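Local coordinates for protein acetylxylan esterase A (Aspergillus awamori, PDB 5X6S) that removes acetyl side groups from the backbone of acetylated xylans as a secreted serine esterase of carbohydrate esterase family 1, at residues V113-V127 / F136-F150. Residues are numbered along the deposited sequence; the frame is centred on the assembly and turned at random.
With NAG (2-acetamido-2-deoxy-beta-D-glucopyranose), chain C.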
loop_
_atom_site.group_PDB
_atom_site.type_symbol
_atom_site.label_atom_id
_atom_site.label_comp_id
_atom_site.label_asym_id
_atom_site.label_seq_id
_atom_site.Cartn_x
_atom_site.Cartn_y
_atom_site.Cartn_z
ATOM N N VAL A 113 5.119 3.890 6.013
ATOM C CA VAL A 113 6.198 2.918 6.170
ATOM C C VAL A 113 7.331 3.302 5.217
ATOM O O VAL A 113 7.099 3.563 4.012
ATOM C CB VAL A 113 5.706 1.444 5.953
ATOM C CG1 VAL A 113 6.827 0.437 6.176
ATOM C CG2 VAL A 113 4.498 1.124 6.810
ATOM N N PHE A 114 8.544 3.377 5.757
ATOM C CA PHE A 114 9.686 3.949 5.050
ATOM C C PHE A 114 10.849 2.993 5.189
ATOM O O PHE A 114 10.891 2.268 6.155
ATOM C CB PHE A 114 10.006 5.339 5.655
ATOM C CG PHE A 114 8.820 6.253 5.618
ATOM C CD1 PHE A 114 8.473 6.917 4.427
ATOM C CD2 PHE A 114 8.027 6.434 6.744
ATOM C CE1 PHE A 114 7.314 7.703 4.362
ATOM C CE2 PHE A 114 6.875 7.248 6.684
ATOM C CZ PHE A 114 6.526 7.875 5.473
ATOM N N VAL A 115 11.794 3.028 4.266
ATOM C CA VAL A 115 12.937 2.143 4.306
ATOM C C VAL A 115 14.189 2.924 3.955
ATOM O O VAL A 115 14.139 3.799 3.067
ATOM C CB VAL A 115 12.732 0.861 3.423
ATOM C CG1 VAL A 115 12.415 1.176 1.978
ATOM C CG2 VAL A 115 13.886 -0.144 3.579
ATOM N N THR A 116 15.288 2.645 4.663
ATOM C CA THR A 116 16.548 3.372 4.482
ATOM C C THR A 116 17.682 2.462 4.947
ATOM O O THR A 116 17.455 1.493 5.701
ATOM C CB THR A 116 16.537 4.731 5.236
ATOM O OG1 THR A 116 17.772 5.389 5.067
ATOM C CG2 THR A 116 16.264 4.541 6.778
ATOM N N GLY A 117 18.887 2.733 4.471
ATOM C CA GLY A 117 20.014 1.887 4.733
ATOM C C GLY A 117 21.292 2.499 4.225
ATOM O O GLY A 117 21.236 3.436 3.426
ATOM N N SER A 118 22.431 2.009 4.725
ATOM C CA SER A 118 23.733 2.471 4.312
ATOM C C SER A 118 24.535 1.298 3.704
ATOM O O SER A 118 24.473 0.198 4.179
ATOM C CB SER A 118 24.503 3.109 5.501
ATOM O OG SER A 118 23.806 4.256 5.937
ATOM N N SER A 119 25.305 1.589 2.659
ATOM C CA SER A 119 26.202 0.645 2.000
ATOM C C SER A 119 25.426 -0.625 1.566
ATOM O O SER A 119 24.490 -0.482 0.826
ATOM C CB SER A 119 27.423 0.395 2.896
ATOM O OG SER A 119 28.422 -0.369 2.239
ATOM N N SER A 120 25.780 -1.814 2.043
ATOM C CA SER A 120 25.000 -3.031 1.789
ATOM C C SER A 120 23.511 -2.820 2.080
ATOM O O SER A 120 22.639 -3.250 1.318
ATOM C CB SER A 120 25.551 -4.214 2.579
ATOM O OG SER A 120 24.989 -5.474 2.116
ATOM N N GLY A 121 23.227 -2.079 3.125
ATOM C CA GLY A 121 21.828 -1.791 3.490
ATOM C C GLY A 121 21.177 -0.828 2.544
ATOM O O GLY A 121 19.957 -0.895 2.340
ATOM N N ALA A 122 21.979 0.062 1.938
ATOM C CA ALA A 122 21.430 0.928 0.877
ATOM C C ALA A 122 21.162 0.129 -0.402
ATOM O O ALA A 122 20.173 0.416 -1.110
ATOM C CB ALA A 122 22.331 2.099 0.605
ATOM N N MET A 123 22.032 -0.825 -0.708
ATOM C CA MET A 123 21.758 -1.756 -1.820
ATOM C C MET A 123 20.406 -2.480 -1.580
ATOM O O MET A 123 19.557 -2.580 -2.469
ATOM C CB MET A 123 22.829 -2.782 -1.953
ATOM C CG MET A 123 24.244 -2.237 -2.161
ATOM S SD MET A 123 25.330 -3.616 -2.438
ATOM C CE MET A 123 26.893 -2.998 -1.840
ATOM N N MET A 124 20.234 -2.972 -0.363
ATOM C CA MET A 124 18.996 -3.671 0.020
ATOM C C MET A 124 17.814 -2.702 0.009
ATOM O O MET A 124 16.685 -3.087 -0.357
ATOM C CB MET A 124 19.175 -4.361 1.371
ATOM C CG MET A 124 17.889 -5.055 1.877
ATOM S SD MET A 124 17.179 -6.241 0.729
ATOM C CE MET A 124 18.115 -7.683 1.169
ATOM N N THR A 125 18.049 -1.429 0.323
ATOM C CA THR A 125 16.962 -0.473 0.237
ATOM C C THR A 125 16.392 -0.401 -1.184
ATOM O O THR A 125 15.167 -0.399 -1.375
ATOM C CB THR A 125 17.401 0.927 0.788
ATOM O OG1 THR A 125 17.689 0.780 2.178
ATOM C CG2 THR A 125 16.321 1.960 0.656
ATOM N N ASN A 126 17.266 -0.338 -2.183
ATOM C CA ASN A 126 16.835 -0.313 -3.564
ATOM C C ASN A 126 16.123 -1.586 -3.900
ATOM O O ASN A 126 15.134 -1.552 -4.552
ATOM C CB ASN A 126 17.959 -0.078 -4.539
ATOM C CG ASN A 126 18.379 1.377 -4.597
ATOM O OD1 ASN A 126 17.585 2.280 -4.668
ATOM N ND2 ASN A 126 19.633 1.569 -4.494
ATOM N N VAL A 127 16.632 -2.692 -3.431
ATOM C CA VAL A 127 16.009 -4.019 -3.683
ATOM C C VAL A 127 14.595 -4.075 -3.085
ATOM O O VAL A 127 13.621 -4.545 -3.743
ATOM C CB VAL A 127 16.898 -5.181 -3.214
ATOM C CG1 VAL A 127 16.146 -6.526 -3.266
ATOM C CG2 VAL A 127 18.154 -5.297 -4.082
ATOM N N PHE A 136 5.993 0.496 0.852
ATOM C CA PHE A 136 6.822 1.653 1.192
ATOM C C PHE A 136 6.352 2.944 0.525
ATOM O O PHE A 136 6.191 2.980 -0.694
ATOM C CB PHE A 136 8.273 1.396 0.863
ATOM C CG PHE A 136 8.844 0.202 1.571
ATOM C CD1 PHE A 136 9.028 0.225 2.954
ATOM C CD2 PHE A 136 9.113 -0.966 0.861
ATOM C CE1 PHE A 136 9.491 -0.886 3.620
ATOM C CE2 PHE A 136 9.557 -2.091 1.504
ATOM C CZ PHE A 136 9.766 -2.066 2.892
ATOM N N ALA A 137 6.134 3.986 1.356
ATOM C CA ALA A 137 5.748 5.319 0.920
ATOM C C ALA A 137 6.927 6.080 0.357
ATOM O O ALA A 137 6.783 6.870 -0.579
ATOM C CB ALA A 137 5.150 6.081 2.092
ATOM N N ALA A 138 8.124 5.833 0.908
ATOM C CA ALA A 138 9.371 6.528 0.492
ATOM C C ALA A 138 10.532 5.779 1.034
ATOM O O ALA A 138 10.371 4.990 2.012
ATOM C CB ALA A 138 9.408 7.985 0.988
ATOM N N ALA A 139 11.695 5.999 0.432
ATOM C CA ALA A 139 12.939 5.336 0.772
ATOM C C ALA A 139 14.065 6.310 0.663
ATOM O O ALA A 139 14.031 7.177 -0.254
ATOM C CB ALA A 139 13.229 4.200 -0.167
ATOM N N THR A 140 15.084 6.152 1.522
ATOM C CA THR A 140 16.319 6.988 1.458
ATOM C C THR A 140 17.498 6.053 1.368
ATOM O O THR A 140 17.675 5.174 2.232
ATOM C CB THR A 140 16.420 7.997 2.667
ATOM O OG1 THR A 140 15.331 8.937 2.621
ATOM C CG2 THR A 140 17.748 8.797 2.646
ATOM N N VAL A 141 18.337 6.238 0.364
ATOM C CA VAL A 141 19.464 5.386 0.055
ATOM C C VAL A 141 20.761 6.146 0.350
ATOM O O VAL A 141 21.029 7.208 -0.279
ATOM C CB VAL A 141 19.413 4.911 -1.432
ATOM C CG1 VAL A 141 20.572 4.058 -1.831
ATOM C CG2 VAL A 141 18.090 4.183 -1.728
ATOM N N TYR A 142 21.514 5.654 1.331
ATOM C CA TYR A 142 22.852 6.197 1.679
ATOM C C TYR A 142 23.990 5.348 1.076
ATOM O O TYR A 142 24.459 4.364 1.673
ATOM C CB TYR A 142 23.041 6.379 3.205
ATOM C CG TYR A 142 22.235 7.492 3.767
ATOM C CD1 TYR A 142 22.629 8.830 3.566
ATOM C CD2 TYR A 142 21.059 7.259 4.482
ATOM C CE1 TYR A 142 21.871 9.869 4.040
ATOM C CE2 TYR A 142 20.284 8.345 4.986
ATOM C CZ TYR A 142 20.723 9.631 4.773
ATOM O OH TYR A 142 20.038 10.705 5.232
ATOM N N SER A 143 24.448 5.738 -0.132
ATOM C CA SER A 143 25.626 5.067 -0.750
ATOM C C SER A 143 25.408 3.588 -1.021
ATOM O O SER A 143 25.988 2.714 -0.356
ATOM C CB SER A 143 26.885 5.260 0.104
ATOM O OG SER A 143 27.063 6.632 0.468
ATOM N N GLY A 144 24.535 3.297 -1.975
ATOM C CA GLY A 144 24.270 1.928 -2.373
ATOM C C GLY A 144 24.580 1.708 -3.864
ATOM O O GLY A 144 25.367 2.449 -4.472
ATOM N N VAL A 145 23.946 0.697 -4.437
ATOM C CA VAL A 145 23.972 0.436 -5.892
ATOM C C VAL A 145 22.540 0.166 -6.305
ATOM O O VAL A 145 21.701 -0.128 -5.454
ATOM C CB VAL A 145 24.896 -0.725 -6.312
ATOM C CG1 VAL A 145 26.302 -0.532 -5.776
ATOM C CG2 VAL A 145 24.339 -2.079 -5.899
ATOM N N SER A 146 22.261 0.319 -7.607
ATOM C CA SER A 146 20.902 0.220 -8.162
ATOM C C SER A 146 20.347 -1.200 -7.905
ATOM O O SER A 146 21.110 -2.125 -7.684
ATOM C CB SER A 146 20.907 0.539 -9.659
ATOM O OG SER A 146 21.785 -0.368 -10.332
ATOM N N ALA A 147 19.024 -1.329 -7.911
ATOM C CA ALA A 147 18.413 -2.624 -7.711
ATOM C C ALA A 147 18.810 -3.522 -8.880
ATOM O O ALA A 147 18.582 -3.193 -10.060
ATOM C CB ALA A 147 16.883 -2.506 -7.611
ATOM N N GLY A 148 19.437 -4.632 -8.554
ATOM C CA GLY A 148 19.860 -5.619 -9.527
ATOM C C GLY A 148 21.263 -5.379 -10.041
ATOM O O GLY A 148 21.735 -6.153 -10.826
ATOM N N CYS A 149 21.946 -4.338 -9.565
ATOM C CA CYS A 149 23.372 -4.148 -9.878
ATOM C C CYS A 149 24.249 -5.247 -9.275
ATOM O O CYS A 149 25.313 -5.587 -9.818
ATOM C CB CYS A 149 23.813 -2.741 -9.439
ATOM S SG CYS A 149 25.384 -2.128 -10.160
ATOM N N PHE A 150 23.811 -5.836 -8.147
ATOM C CA PHE A 150 24.559 -6.930 -7.537
ATOM C C PHE A 150 24.052 -8.293 -7.950
ATOM O O PHE A 150 24.494 -9.312 -7.400
ATOM C CB PHE A 150 24.626 -6.832 -5.994
ATOM C CG PHE A 150 25.920 -6.264 -5.461
ATOM C CD1 PHE A 150 26.568 -5.194 -6.110
ATOM C CD2 PHE A 150 26.483 -6.770 -4.287
ATOM C CE1 PHE A 150 27.738 -4.653 -5.591
ATOM C CE2 PHE A 150 27.647 -6.217 -3.749
ATOM C CZ PHE A 150 28.285 -5.153 -4.421
HETATM C C1 NAG C . 27.417 -8.306 -11.983
HETATM C C2 NAG C . 27.102 -9.609 -12.729
HETATM C C3 NAG C . 26.673 -9.355 -14.176
HETATM C C4 NAG C . 25.537 -8.337 -14.255
HETATM C C5 NAG C . 25.882 -7.096 -13.409
HETATM C C6 NAG C . 24.691 -6.168 -13.300
HETATM C C7 NAG C . 28.418 -11.596 -12.149
HETATM C C8 NAG C . 29.759 -12.255 -12.197
HETATM N N2 NAG C . 28.302 -10.418 -12.718
HETATM O O3 NAG C . 26.311 -10.599 -14.745
HETATM O O4 NAG C . 25.255 -7.861 -15.559
HETATM O O5 NAG C . 26.344 -7.381 -12.094
HETATM O O6 NAG C . 25.102 -5.034 -12.549
HETATM O O7 NAG C . 27.489 -12.166 -11.562
HETATM O O HOH W 1 20.898 -3.147 -5.058
#
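M123 reaches from helix 120-131 to F150 and sets its sulfur squarely over the ring: SD lies 3.7 Å from the centroid of F150, a Met-aromatic contact made by a thioether chain that is extended beyond CG. The same side chain packs its CG on CG2 of V145, so this long side chain spans from the helix to the loop. One turn on, the amide of N126 gives ND2 to O of V145 at 2.8 Å, coming from well above the carbonyl plane, while its OD1 accepts a hydrogen bond from NE1 of W217; both ends of this buried amide are thus satisfied, and its flip is fixed.

Nearer the sheet, A122 and G144 are small. CB of A122 touches CG1 of V141 at 3.6 Å and also meets CA of G144, where a CB would clash with the backbone of A122 and M123. T125 packs its methyl CG2 against CG2 of V141 and CB of A139, since its OG1, beside the backbone N (chi1 -64°), bonds back to O of G121. At the far end, CG1 of V115 rests over one face of F136, a CH-pi contact.

Strands 113-118 and 138-142 run parallel, joined by bonds such as T140 N to V115 O (3.0 Å) and Y142 N to G117 O (3.1 Å). T116 adds OG1 to O of T140 at 2.8 Å. Just past the strand, S119 N donates to Y142 O at a turn consistent with the GxSxG nucleophile elbow of alpha/beta-hydrolases; S119, the probable nucleophile, has the positive phi (54°) of that strained turn and hydrogen-bonds H259 through OG.

Strand 113-118, helix 120-131 and strand 138-142 form a beta-alpha-beta crossover, and the following loop folds back on the helix. The strand pair lies between strands 33-37 and 193-199, with helix 265-272 against A138 and T140 and helix 208-221 beside V145 and S146.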